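Local coordinates for purine phosphoribosyltransferase (Pyrococcus horikoshii, PDB 1VDM), which transfers a phosphoribosyl group in purine nucleotide metabolism, joining a purine base to the ribose 5-phosphate of PRPP, as a type I phosphoribosyltransferase, at the interface of chains A and B and the interface of chains C and A. Coordinates in Å, arbitrary orientation; residue numbers count along the deposited sequence, not the author numbering. Chains: chain A/B/C, purine phosphoribosyltransferase.

Chain A meets two neighbours in different places. Contact 1, with chain B, is a short main-chain pairing around residue 69. Its C-alpha centre lies about 24 Å from that of contact 2 and about 27 Å from that of contact 3, both with chain C. Contacts 2 and 3 are parts of one interface: their centres are about 12 Å apart, and they share C:Val42, on helix 38-47, and A:Arg35. Contact 2 is its apolar core and contact 3 its polar flank. Chain A thus bridges B and C in the twelve-chain deposited assembly, though the structure alone does not show which pairing persists in solution.

Contact 1: the interface of chains A and B. Residues chain A 68-71; chain B 67-71.
In the deposited assembly, two copies of the same segment of this type I phosphoribosyltransferase pair antiparallel across a two-fold, as a short beta bridge centred on Glu69 of each chain. The amide N of A:Glu69 donates to the carbonyl O of B:Glu69 at 2.9 Å and fairly straight, 151° at the hydrogen, although the N sits above the carbonyl plane. The return bond, from B:Glu69 N to A:Glu69 O, is weak at 3.1 Å. Being opposite one another, the two Glu69 side chains leave the same face of the bridge and their carboxylates splay apart; both Lys70 side chains leave the other face. A:Lys70 lies alongside the loop of chain B that leads into strand 70-73: its CG is anti to its own carbonyl carbon, and the extended methylenes run over B:Arg67 O, with CG 3.3 Å from that oxygen, before the chain bends at chi4 (69°). B:Lys70 takes another course. Its CG eclipses the backbone N (chi1 0°) and the chain folds back toward the preceding loop of its own chain, so that B:Lys70 NZ donates to B:Gly68 O at 3.1 Å. The two NZ atoms, A:Lys70 and B:Lys70, stay 6.3 Å apart, near enough that their likely like charges may repel. At the flanks, proline edges meet glycines: B:Pro71 CD lies 3.4 Å from A:Gly68 CA, while the equivalent A:Pro71 CD sits more loosely, 4.0 Å from B:Gly68 CA.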
ATOM      1  N   GLY A  68     -33.599   5.454  -7.796  1.00 82.17           N
ATOM      2  CA  GLY A  68     -32.726   4.795  -8.751  1.00 82.57           C
ATOM      3  C   GLY A  68     -32.037   5.767  -9.693  1.00 82.96           C
ATOM      4  O   GLY A  68     -32.314   6.968  -9.660  1.00 83.51           O
ATOM      5  N   GLU A  69     -31.138   5.248 -10.529  1.00 82.63           N
ATOM      6  CA  GLU A  69     -30.402   6.067 -11.497  1.00 82.30           C
ATOM      7  C   GLU A  69     -30.423   5.472 -12.905  1.00 81.23           C
ATOM      8  O   GLU A  69     -30.187   4.276 -13.084  1.00 82.03           O
ATOM      9  CB  GLU A  69     -28.938   6.236 -11.067  1.00 82.70           C
ATOM     10  CG  GLU A  69     -28.706   7.231  -9.942  1.00 84.47           C
ATOM     11  CD  GLU A  69     -27.239   7.630  -9.811  1.00 85.37           C
ATOM     12  OE1 GLU A  69     -26.397   6.753  -9.515  1.00 85.85           O
ATOM     13  OE2 GLU A  69     -26.925   8.824 -10.010  1.00 85.76           O
ATOM     14  N   LYS A  70     -30.705   6.310 -13.900  1.00 79.26           N
ATOM     15  CA  LYS A  70     -30.728   5.870 -15.293  1.00 77.53           C
ATOM     16  C   LYS A  70     -29.710   6.646 -16.125  1.00 75.36           C
ATOM     17  O   LYS A  70     -29.552   7.858 -15.968  1.00 75.05           O
ATOM     18  CB  LYS A  70     -32.120   6.047 -15.916  1.00 77.96           C
ATOM     19  CG  LYS A  70     -33.172   5.062 -15.425  1.00 79.06           C
ATOM     20  CD  LYS A  70     -34.353   5.013 -16.385  1.00 79.97           C
ATOM     21  CE  LYS A  70     -35.507   4.188 -15.828  1.00 79.76           C
ATOM     22  NZ  LYS A  70     -36.153   4.858 -14.663  1.00 79.28           N
ATOM     23  N   PRO A  71     -28.990   5.947 -17.015  1.00 73.14           N
ATOM     24  CA  PRO A  71     -27.993   6.602 -17.862  1.00 71.27           C
ATOM     25  C   PRO A  71     -28.624   7.341 -19.046  1.00 68.99           C
ATOM     26  O   PRO A  71     -29.589   6.863 -19.649  1.00 68.23           O
ATOM     27  CB  PRO A  71     -27.110   5.439 -18.303  1.00 72.03           C
ATOM     28  CG  PRO A  71     -28.092   4.311 -18.401  1.00 71.67           C
ATOM     29  CD  PRO A  71     -28.895   4.480 -17.133  1.00 72.23           C
TER
ATOM     30  N   ARG B  67     -33.128  -0.035 -18.500  1.00 82.90           N
ATOM     31  CA  ARG B  67     -31.823   0.482 -18.102  1.00 83.05           C
ATOM     32  C   ARG B  67     -31.860   1.254 -16.785  1.00 83.47           C
ATOM     33  O   ARG B  67     -32.842   1.936 -16.476  1.00 83.39           O
ATOM     34  CB  ARG B  67     -31.262   1.396 -19.193  1.00 81.32           C
ATOM     35  CG  ARG B  67     -30.646   0.663 -20.370  1.00 80.32           C
ATOM     36  CD  ARG B  67     -30.008   1.686 -21.367  1.00 78.59           C
ATOM     37  NE  ARG B  67     -29.057   1.042 -22.284  1.00 76.55           N
ATOM     38  CZ  ARG B  67     -28.564   1.621 -23.390  1.00 75.21           C
ATOM     39  NH1 ARG B  67     -28.931   2.872 -23.719  1.00 74.33           N
ATOM     40  NH2 ARG B  67     -27.717   0.936 -24.179  1.00 73.67           N
ATOM     41  N   GLY B  68     -30.776   1.143 -16.018  1.00 83.78           N
ATOM     42  CA  GLY B  68     -30.682   1.842 -14.747  1.00 84.07           C
ATOM     43  C   GLY B  68     -31.054   0.997 -13.544  1.00 84.31           C
ATOM     44  O   GLY B  68     -31.890   0.096 -13.640  1.00 84.32           O
ATOM     45  N   GLU B  69     -30.436   1.292 -12.403  1.00 84.42           N
ATOM     46  CA  GLU B  69     -30.709   0.551 -11.176  1.00 84.60           C
ATOM     47  C   GLU B  69     -31.651   1.274 -10.225  1.00 83.67           C
ATOM     48  O   GLU B  69     -31.389   2.410  -9.826  1.00 84.19           O
ATOM     49  CB  GLU B  69     -29.408   0.244 -10.428  1.00 85.52           C
ATOM     50  CG  GLU B  69     -28.546  -0.815 -11.076  1.00 87.55           C
ATOM     51  CD  GLU B  69     -27.581  -1.442 -10.092  1.00 88.34           C
ATOM     52  OE1 GLU B  69     -26.798  -0.694  -9.467  1.00 88.86           O
ATOM     53  OE2 GLU B  69     -27.608  -2.684  -9.941  1.00 89.21           O
ATOM     54  N   LYS B  70     -32.750   0.610  -9.870  1.00 82.38           N
ATOM     55  CA  LYS B  70     -33.716   1.177  -8.935  1.00 81.22           C
ATOM     56  C   LYS B  70     -33.647   0.362  -7.650  1.00 79.48           C
ATOM     57  O   LYS B  70     -33.645  -0.873  -7.686  1.00 79.33           O
ATOM     58  CB  LYS B  70     -35.149   1.136  -9.493  1.00 81.94           C
ATOM     59  CG  LYS B  70     -35.312   0.535 -10.887  1.00 83.57           C
ATOM     60  CD  LYS B  70     -35.191  -0.985 -10.876  1.00 85.05           C
ATOM     61  CE  LYS B  70     -35.556  -1.591 -12.232  1.00 85.23           C
ATOM     62  NZ  LYS B  70     -34.681  -1.111 -13.339  1.00 86.64           N
ATOM     63  N   PRO B  71     -33.568   1.043  -6.494  1.00 78.02           N
ATOM     64  CA  PRO B  71     -33.498   0.351  -5.202  1.00 76.12           C
ATOM     65  C   PRO B  71     -34.831  -0.284  -4.793  1.00 74.83           C
ATOM     66  O   PRO B  71     -35.905   0.262  -5.063  1.00 74.33           O
ATOM     67  CB  PRO B  71     -33.057   1.458  -4.251  1.00 76.17           C
ATOM     68  CG  PRO B  71     -33.730   2.672  -4.837  1.00 76.73           C
ATOM     69  CD  PRO B  71     -33.473   2.506  -6.315  1.00 77.23           C
TER

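Contact 2: the interface of chains C and A. Residues chain C 38, 42, 53-55, 75; chain A 35, 38, 42, 55, 57, 75.
Helix 38-47 of each chain packs against its counterpart, flanked by the start of strand 53-59 of C and by strand 53-62 of A, by Ile75 of both chains, and by the loop carrying A:Arg35. The patch is apolar, with no hydrogen bond or salt bridge across it. On the helices, C:Leu38 and A:Val42 cross obliquely: the leucine CD1 touches the valine CG2, the branch anti to the carbonyl carbon, at 3.7 Å. The reciprocal pair is shifted, C:Val42 CG2 meeting the CB of A:Leu38 at 4.1 Å, and also lying 4.0 Å from the carbonyl O of A:Arg35. The A:Leu38 tip meets C:Val55 end to end, with CD1 4.1 Å from CG2. The two Val55 side chains also point at each other near the two-fold, C:Val55 CG1 (anti to the backbone N, chi1 175°) lying 4.2 Å from A:Val55 CG2. C:Ile75 comes in at about a right angle to A:Val55, CD1 against the same CG2 methyl. A:Ile75 extends beyond CG1 (chi2 177°), laying its CD1 on the backbone of strand 53-59, 3.9 Å from C:Lys54 CA and 3.3 Å from C:Leu53 O.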
ATOM      1  N   LEU C  38      -9.351  18.867 -28.243  1.00 37.69           N
ATOM      2  CA  LEU C  38      -9.997  18.158 -27.144  1.00 36.85           C
ATOM      3  C   LEU C  38      -9.193  18.234 -25.839  1.00 35.03           C
ATOM      4  O   LEU C  38      -9.736  18.289 -24.743  1.00 35.24           O
ATOM      5  CB  LEU C  38     -10.210  16.697 -27.551  1.00 36.87           C
ATOM      6  CG  LEU C  38     -11.294  16.541 -28.621  1.00 34.59           C
ATOM      7  CD1 LEU C  38     -11.579  15.075 -28.952  1.00 34.13           C
ATOM      8  CD2 LEU C  38     -12.632  17.156 -28.209  1.00 36.88           C
ATOM      9  N   VAL C  42     -11.291  19.476 -22.713  1.00 33.26           N
ATOM     10  CA  VAL C  42     -11.542  18.580 -21.592  1.00 33.19           C
ATOM     11  C   VAL C  42     -11.063  19.221 -20.293  1.00 33.17           C
ATOM     12  O   VAL C  42     -11.811  19.297 -19.324  1.00 33.88           O
ATOM     13  CB  VAL C  42     -10.823  17.226 -21.798  1.00 32.32           C
ATOM     14  CG1 VAL C  42     -10.628  16.522 -20.472  1.00 31.97           C
ATOM     15  CG2 VAL C  42     -11.638  16.353 -22.748  1.00 30.89           C
ATOM     16  N   LEU C  53     -19.597  19.281 -22.038  1.00 46.13           N
ATOM     17  CA  LEU C  53     -18.720  19.309 -23.197  1.00 45.41           C
ATOM     18  C   LEU C  53     -19.344  18.690 -24.446  1.00 45.31           C
ATOM     19  O   LEU C  53     -19.907  17.598 -24.399  1.00 47.58           O
ATOM     20  CB  LEU C  53     -17.410  18.590 -22.883  1.00 44.53           C
ATOM     21  CG  LEU C  53     -16.477  18.448 -24.089  1.00 45.82           C
ATOM     22  CD1 LEU C  53     -16.141  19.825 -24.648  1.00 44.94           C
ATOM     23  CD2 LEU C  53     -15.214  17.707 -23.677  1.00 44.98           C
ATOM     24  N   LYS C  54     -19.251  19.408 -25.558  1.00 45.34           N
ATOM     25  CA  LYS C  54     -19.761  18.932 -26.843  1.00 44.13           C
ATOM     26  C   LYS C  54     -18.573  18.840 -27.799  1.00 42.80           C
ATOM     27  O   LYS C  54     -17.613  19.598 -27.677  1.00 41.09           O
ATOM     28  CB  LYS C  54     -20.823  19.883 -27.400  1.00 45.23           C
ATOM     29  CG  LYS C  54     -22.148  19.838 -26.653  1.00 47.33           C
ATOM     30  CD  LYS C  54     -23.196  20.730 -27.312  1.00 49.93           C
ATOM     31  CE  LYS C  54     -24.547  20.590 -26.624  1.00 51.33           C
ATOM     32  NZ  LYS C  54     -25.025  19.175 -26.623  1.00 51.83           N
ATOM     33  N   VAL C  55     -18.632  17.904 -28.737  1.00 42.73           N
ATOM     34  CA  VAL C  55     -17.539  17.714 -29.685  1.00 42.34           C
ATOM     35  C   VAL C  55     -17.947  17.948 -31.134  1.00 43.87           C
ATOM     36  O   VAL C  55     -19.035  17.556 -31.558  1.00 44.39           O
ATOM     37  CB  VAL C  55     -16.957  16.289 -29.556  1.00 40.67           C
ATOM     38  CG1 VAL C  55     -15.920  16.046 -30.619  1.00 39.25           C
ATOM     39  CG2 VAL C  55     -16.342  16.107 -28.175  1.00 38.81           C
ATOM     40  N   ILE C  75     -17.905  14.657 -36.954  1.00 57.38           N
ATOM     41  CA  ILE C  75     -18.662  14.545 -35.721  1.00 56.88           C
ATOM     42  C   ILE C  75     -19.500  15.807 -35.567  1.00 57.23           C
ATOM     43  O   ILE C  75     -18.966  16.893 -35.347  1.00 55.94           O
ATOM     44  CB  ILE C  75     -17.729  14.438 -34.494  1.00 56.30           C
ATOM     45  CG1 ILE C  75     -16.637  13.398 -34.746  1.00 54.91           C
ATOM     46  CG2 ILE C  75     -18.536  14.047 -33.272  1.00 54.43           C
ATOM     47  CD1 ILE C  75     -15.560  13.370 -33.680  1.00 54.01           C
TER
ATOM     48  N   ARG A  35     -15.515  12.078 -20.535  1.00 38.23           N
ATOM     49  CA  ARG A  35     -14.437  12.926 -21.033  1.00 39.82           C
ATOM     50  C   ARG A  35     -13.068  12.265 -20.829  1.00 40.35           C
ATOM     51  O   ARG A  35     -12.078  12.597 -21.470  1.00 40.55           O
ATOM     52  CB  ARG A  35     -14.498  14.259 -20.276  1.00 40.13           C
ATOM     53  CG  ARG A  35     -15.842  14.967 -20.454  1.00 42.44           C
ATOM     54  CD  ARG A  35     -16.078  16.039 -19.383  1.00 45.31           C
ATOM     55  NE  ARG A  35     -16.466  15.421 -18.111  1.00 49.65           N
ATOM     56  CZ  ARG A  35     -16.221  16.115 -16.985  1.00 49.21           C
ATOM     57  NH1 ARG A  35     -15.653  17.307 -17.048  1.00 49.02           N
ATOM     58  NH2 ARG A  35     -16.568  15.599 -15.802  1.00 49.81           N
ATOM     59  N   LEU A  38     -11.267  10.755 -23.992  1.00 34.49           N
ATOM     60  CA  LEU A  38     -11.043  11.569 -25.194  1.00 34.12           C
ATOM     61  C   LEU A  38      -9.558  11.836 -25.475  1.00 32.79           C
ATOM     62  O   LEU A  38      -9.060  11.664 -26.581  1.00 32.27           O
ATOM     63  CB  LEU A  38     -11.776  12.899 -24.997  1.00 35.62           C
ATOM     64  CG  LEU A  38     -13.291  12.764 -25.101  1.00 36.97           C
ATOM     65  CD1 LEU A  38     -13.960  14.086 -25.484  1.00 35.86           C
ATOM     66  CD2 LEU A  38     -13.722  11.740 -26.153  1.00 36.23           C
ATOM     67  N   VAL A  42      -7.676  10.391 -28.805  1.00 32.33           N
ATOM     68  CA  VAL A  42      -7.076  11.314 -29.763  1.00 33.17           C
ATOM     69  C   VAL A  42      -5.676  10.867 -30.176  1.00 34.38           C
ATOM     70  O   VAL A  42      -5.361  10.868 -31.360  1.00 35.88           O
ATOM     71  CB  VAL A  42      -6.999  12.761 -29.189  1.00 33.90           C
ATOM     72  CG1 VAL A  42      -5.908  13.567 -29.892  1.00 34.44           C
ATOM     73  CG2 VAL A  42      -8.330  13.454 -29.368  1.00 32.25           C
ATOM     74  N   VAL A  55     -17.152   9.750 -30.925  1.00 45.53           N
ATOM     75  CA  VAL A  55     -17.251  10.095 -29.511  1.00 45.59           C
ATOM     76  C   VAL A  55     -18.604   9.765 -28.905  1.00 45.49           C
ATOM     77  O   VAL A  55     -19.638   9.950 -29.542  1.00 46.52           O
ATOM     78  CB  VAL A  55     -16.982  11.604 -29.307  1.00 45.87           C
ATOM     79  CG1 VAL A  55     -17.117  11.969 -27.845  1.00 47.09           C
ATOM     80  CG2 VAL A  55     -15.599  11.957 -29.819  1.00 46.75           C
ATOM     81  N   ASP A  57     -20.860   9.987 -25.026  1.00 48.14           N
ATOM     82  CA  ASP A  57     -20.890  10.509 -23.669  1.00 50.25           C
ATOM     83  C   ASP A  57     -22.082   9.930 -22.933  1.00 50.88           C
ATOM     84  O   ASP A  57     -23.218  10.031 -23.398  1.00 50.93           O
ATOM     85  CB  ASP A  57     -20.989  12.038 -23.687  1.00 52.51           C
ATOM     86  CG  ASP A  57     -20.581  12.673 -22.355  1.00 56.48           C
ATOM     87  OD1 ASP A  57     -20.556  13.926 -22.274  1.00 58.76           O
ATOM     88  OD2 ASP A  57     -20.280  11.924 -21.395  1.00 59.07           O
ATOM     89  N   ILE A  75     -23.795  12.518 -25.617  1.00 59.69           N
ATOM     90  CA  ILE A  75     -23.305  12.609 -26.990  1.00 58.38           C
ATOM     91  C   ILE A  75     -23.388  11.200 -27.570  1.00 58.79           C
ATOM     92  O   ILE A  75     -22.605  10.320 -27.202  1.00 59.35           O
ATOM     93  CB  ILE A  75     -21.846  13.104 -27.035  1.00 57.23           C
ATOM     94  CG1 ILE A  75     -21.770  14.527 -26.482  1.00 55.17           C
ATOM     95  CG2 ILE A  75     -21.322  13.068 -28.459  1.00 57.07           C
ATOM     96  CD1 ILE A  75     -20.371  15.081 -26.406  1.00 53.64           C
TER

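Contact 3: the interface of chains C and A. Residues chain C 42-43, 45-47; chain A 8, 35, 39, 143-146.
The C-terminal half of helix 38-47 of chain C lies against two loops of chain A, residues 143-146 and the loop of A:Arg35, with the start of helix 8-25 at the margin. C:Arg43, bent at chi2 (-120°) and chi3 (53°), crosses A:Trp144 and lays its CD at the edge of the A:Trp8 ring, in plane, 3.9 Å from CZ2. C:Arg43 NH2 then forms a salt bridge with A:Glu146 OE1 at 3.0 Å; the planes are twisted apart and the N-H points elsewhere, so the attraction is chiefly one of charge. C:Val42 CG1 runs alongside A:Trp144, 3.9 Å from its CB. C:His46 meets A:Arg35 tip to tip, the planes 51° apart: C:His46 ND1, 2.9 Å from A:Arg35 NH1, is a possible acceptor but lies above the guanidinium plane, so any bond is at best bent. The guanidinium may disfavour a protonated imidazole, although the A:Glu145 carboxylate, with OE1 5.0 Å from C:His46 NE2, would partly offset this. A:Arg35 NH1 also bonds weakly to C:Ser45 OG at 3.2 Å. A:Arg35 follows a cis peptide in what is, by family, the pyrophosphate-binding loop; helix 38-47 of chain C plausibly braces this active-site loop, and may join the subunits if this pairing is biological.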
ATOM      1  N   VAL C  42     -11.291  19.476 -22.713  1.00 33.26           N
ATOM      2  CA  VAL C  42     -11.542  18.580 -21.592  1.00 33.19           C
ATOM      3  C   VAL C  42     -11.063  19.221 -20.293  1.00 33.17           C
ATOM      4  O   VAL C  42     -11.811  19.297 -19.324  1.00 33.88           O
ATOM      5  CB  VAL C  42     -10.823  17.226 -21.798  1.00 32.32           C
ATOM      6  CG1 VAL C  42     -10.628  16.522 -20.472  1.00 31.97           C
ATOM      7  CG2 VAL C  42     -11.638  16.353 -22.748  1.00 30.89           C
ATOM      8  N   ARG C  43      -9.818  19.685 -20.281  1.00 32.49           N
ATOM      9  CA  ARG C  43      -9.262  20.318 -19.101  1.00 33.78           C
ATOM     10  C   ARG C  43     -10.110  21.496 -18.625  1.00 34.63           C
ATOM     11  O   ARG C  43     -10.361  21.637 -17.431  1.00 34.60           O
ATOM     12  CB  ARG C  43      -7.832  20.761 -19.372  1.00 32.40           C
ATOM     13  CG  ARG C  43      -6.853  19.612 -19.337  1.00 32.02           C
ATOM     14  CD  ARG C  43      -5.804  19.850 -18.275  1.00 29.85           C
ATOM     15  NE  ARG C  43      -6.431  20.140 -16.989  1.00 32.47           N
ATOM     16  CZ  ARG C  43      -5.850  20.826 -16.011  1.00 30.17           C
ATOM     17  NH1 ARG C  43      -4.624  21.302 -16.162  1.00 30.03           N
ATOM     18  NH2 ARG C  43      -6.507  21.043 -14.881  1.00 30.94           N
ATOM     19  N   SER C  45     -13.270  21.902 -19.200  1.00 38.82           N
ATOM     20  CA  SER C  45     -14.557  21.400 -18.745  1.00 41.50           C
ATOM     21  C   SER C  45     -14.450  21.107 -17.245  1.00 43.97           C
ATOM     22  O   SER C  45     -15.368  21.417 -16.481  1.00 44.83           O
ATOM     23  CB  SER C  45     -14.940  20.121 -19.491  1.00 41.08           C
ATOM     24  OG  SER C  45     -16.220  19.667 -19.085  1.00 41.87           O
ATOM     25  N   HIS C  46     -13.326  20.523 -16.825  1.00 44.53           N
ATOM     26  CA  HIS C  46     -13.114  20.204 -15.415  1.00 46.35           C
ATOM     27  C   HIS C  46     -12.876  21.456 -14.567  1.00 47.04           C
ATOM     28  O   HIS C  46     -13.585  21.687 -13.589  1.00 48.26           O
ATOM     29  CB  HIS C  46     -11.930  19.240 -15.236  1.00 47.24           C
ATOM     30  CG  HIS C  46     -12.225  17.832 -15.657  1.00 47.18           C
ATOM     31  ND1 HIS C  46     -13.367  17.162 -15.271  1.00 48.41           N
ATOM     32  CD2 HIS C  46     -11.523  16.963 -16.423  1.00 47.51           C
ATOM     33  CE1 HIS C  46     -13.356  15.943 -15.786  1.00 48.00           C
ATOM     34  NE2 HIS C  46     -12.248  15.798 -16.489  1.00 46.92           N
ATOM     35  N   ILE C  47     -11.883  22.256 -14.946  1.00 47.17           N
ATOM     36  CA  ILE C  47     -11.549  23.477 -14.218  1.00 48.02           C
ATOM     37  C   ILE C  47     -12.709  24.448 -14.059  1.00 49.22           C
ATOM     38  O   ILE C  47     -12.818  25.124 -13.035  1.00 50.51           O
ATOM     39  CB  ILE C  47     -10.419  24.247 -14.899  1.00 48.52           C
ATOM     40  CG1 ILE C  47      -9.154  23.398 -14.933  1.00 48.85           C
ATOM     41  CG2 ILE C  47     -10.154  25.543 -14.149  1.00 47.69           C
ATOM     42  CD1 ILE C  47      -8.005  24.071 -15.643  1.00 49.59           C
TER
ATOM     43  N   TRP A   8       1.312  13.417 -16.746  1.00 23.27           N
ATOM     44  CA  TRP A   8       1.115  13.381 -18.196  1.00 23.83           C
ATOM     45  C   TRP A   8       2.032  12.343 -18.866  1.00 22.81           C
ATOM     46  O   TRP A   8       1.595  11.565 -19.701  1.00 23.37           O
ATOM     47  CB  TRP A   8       1.395  14.757 -18.798  1.00 22.57           C
ATOM     48  CG  TRP A   8       0.378  15.761 -18.495  1.00 23.67           C
ATOM     49  CD1 TRP A   8       0.504  16.841 -17.669  1.00 23.95           C
ATOM     50  CD2 TRP A   8      -0.937  15.816 -19.039  1.00 24.11           C
ATOM     51  NE1 TRP A   8      -0.658  17.570 -17.671  1.00 24.36           N
ATOM     52  CE2 TRP A   8      -1.559  16.961 -18.504  1.00 24.61           C
ATOM     53  CE3 TRP A   8      -1.651  15.010 -19.926  1.00 23.60           C
ATOM     54  CZ2 TRP A   8      -2.862  17.319 -18.829  1.00 23.98           C
ATOM     55  CZ3 TRP A   8      -2.943  15.364 -20.250  1.00 22.55           C
ATOM     56  CH2 TRP A   8      -3.537  16.511 -19.704  1.00 24.16           C
ATOM     57  N   ARG A  35     -15.515  12.078 -20.535  1.00 38.23           N
ATOM     58  CA  ARG A  35     -14.437  12.926 -21.033  1.00 39.82           C
ATOM     59  C   ARG A  35     -13.068  12.265 -20.829  1.00 40.35           C
ATOM     60  O   ARG A  35     -12.078  12.597 -21.470  1.00 40.55           O
ATOM     61  CB  ARG A  35     -14.498  14.259 -20.276  1.00 40.13           C
ATOM     62  CG  ARG A  35     -15.842  14.967 -20.454  1.00 42.44           C
ATOM     63  CD  ARG A  35     -16.078  16.039 -19.383  1.00 45.31           C
ATOM     64  NE  ARG A  35     -16.466  15.421 -18.111  1.00 49.65           N
ATOM     65  CZ  ARG A  35     -16.221  16.115 -16.985  1.00 49.21           C
ATOM     66  NH1 ARG A  35     -15.653  17.307 -17.048  1.00 49.02           N
ATOM     67  NH2 ARG A  35     -16.568  15.599 -15.802  1.00 49.81           N
ATOM     68  N   ILE A  39      -8.797  12.285 -24.488  1.00 31.21           N
ATOM     69  CA  ILE A  39      -7.400  12.571 -24.746  1.00 30.55           C
ATOM     70  C   ILE A  39      -6.634  11.323 -25.191  1.00 32.06           C
ATOM     71  O   ILE A  39      -5.785  11.408 -26.076  1.00 32.98           O
ATOM     72  CB  ILE A  39      -6.729  13.230 -23.516  1.00 29.93           C
ATOM     73  CG1 ILE A  39      -7.330  14.627 -23.311  1.00 29.76           C
ATOM     74  CG2 ILE A  39      -5.223  13.309 -23.704  1.00 28.06           C
ATOM     75  CD1 ILE A  39      -6.662  15.450 -22.228  1.00 32.51           C
ATOM     76  N   PRO A 143      -4.238  13.302 -15.139  1.00 32.48           N
ATOM     77  CA  PRO A 143      -3.704  14.632 -15.442  1.00 32.98           C
ATOM     78  C   PRO A 143      -4.739  15.654 -15.880  1.00 34.04           C
ATOM     79  O   PRO A 143      -4.625  16.827 -15.554  1.00 34.35           O
ATOM     80  CB  PRO A 143      -2.698  14.359 -16.557  1.00 33.19           C
ATOM     81  CG  PRO A 143      -2.267  12.991 -16.309  1.00 32.61           C
ATOM     82  CD  PRO A 143      -3.531  12.275 -15.923  1.00 32.69           C
ATOM     83  N   TRP A 144      -5.739  15.224 -16.639  1.00 34.78           N
ATOM     84  CA  TRP A 144      -6.735  16.174 -17.107  1.00 37.24           C
ATOM     85  C   TRP A 144      -7.791  16.534 -16.077  1.00 37.68           C
ATOM     86  O   TRP A 144      -8.602  17.424 -16.303  1.00 40.23           O
ATOM     87  CB  TRP A 144      -7.389  15.672 -18.402  1.00 37.34           C
ATOM     88  CG  TRP A 144      -7.747  14.235 -18.387  1.00 35.19           C
ATOM     89  CD1 TRP A 144      -8.941  13.686 -18.017  1.00 33.56           C
ATOM     90  CD2 TRP A 144      -6.890  13.144 -18.737  1.00 34.48           C
ATOM     91  NE1 TRP A 144      -8.879  12.315 -18.114  1.00 32.17           N
ATOM     92  CE2 TRP A 144      -7.632  11.955 -18.552  1.00 32.32           C
ATOM     93  CE3 TRP A 144      -5.569  13.054 -19.188  1.00 33.17           C
ATOM     94  CZ2 TRP A 144      -7.094  10.688 -18.798  1.00 31.61           C
ATOM     95  CZ3 TRP A 144      -5.032  11.790 -19.433  1.00 34.54           C
ATOM     96  CH2 TRP A 144      -5.800  10.624 -19.235  1.00 31.00           C
ATOM     97  N   GLU A 145      -7.773  15.847 -14.945  1.00 39.49           N
ATOM     98  CA  GLU A 145      -8.721  16.114 -13.867  1.00 38.70           C
ATOM     99  C   GLU A 145      -8.110  17.115 -12.895  1.00 38.99           C
ATOM    100  O   GLU A 145      -6.892  17.325 -12.878  1.00 38.30           O
ATOM    101  CB  GLU A 145      -9.063  14.815 -13.125  1.00 40.17           C
ATOM    102  CG  GLU A 145     -10.167  13.998 -13.779  1.00 44.29           C
ATOM    103  CD  GLU A 145     -10.179  12.542 -13.350  1.00 45.05           C
ATOM    104  OE1 GLU A 145     -11.095  11.809 -13.769  1.00 47.40           O
ATOM    105  OE2 GLU A 145      -9.275  12.120 -12.608  1.00 46.62           O
ATOM    106  N   GLU A 146      -8.957  17.755 -12.099  1.00 40.04           N
ATOM    107  CA  GLU A 146      -8.467  18.707 -11.110  1.00 41.17           C
ATOM    108  C   GLU A 146      -8.044  17.978  -9.834  1.00 38.38           C
ATOM    109  O   GLU A 146      -8.665  16.987  -9.438  1.00 36.23           O
ATOM    110  CB  GLU A 146      -9.546  19.747 -10.782  1.00 46.16           C
ATOM    111  CG  GLU A 146      -9.491  21.004 -11.652  1.00 55.22           C
ATOM    112  CD  GLU A 146      -8.162  21.768 -11.528  1.00 59.99           C
ATOM    113  OE1 GLU A 146      -7.099  21.220 -11.908  1.00 60.20           O
ATOM    114  OE2 GLU A 146      -8.181  22.924 -11.048  1.00 63.35           O
TER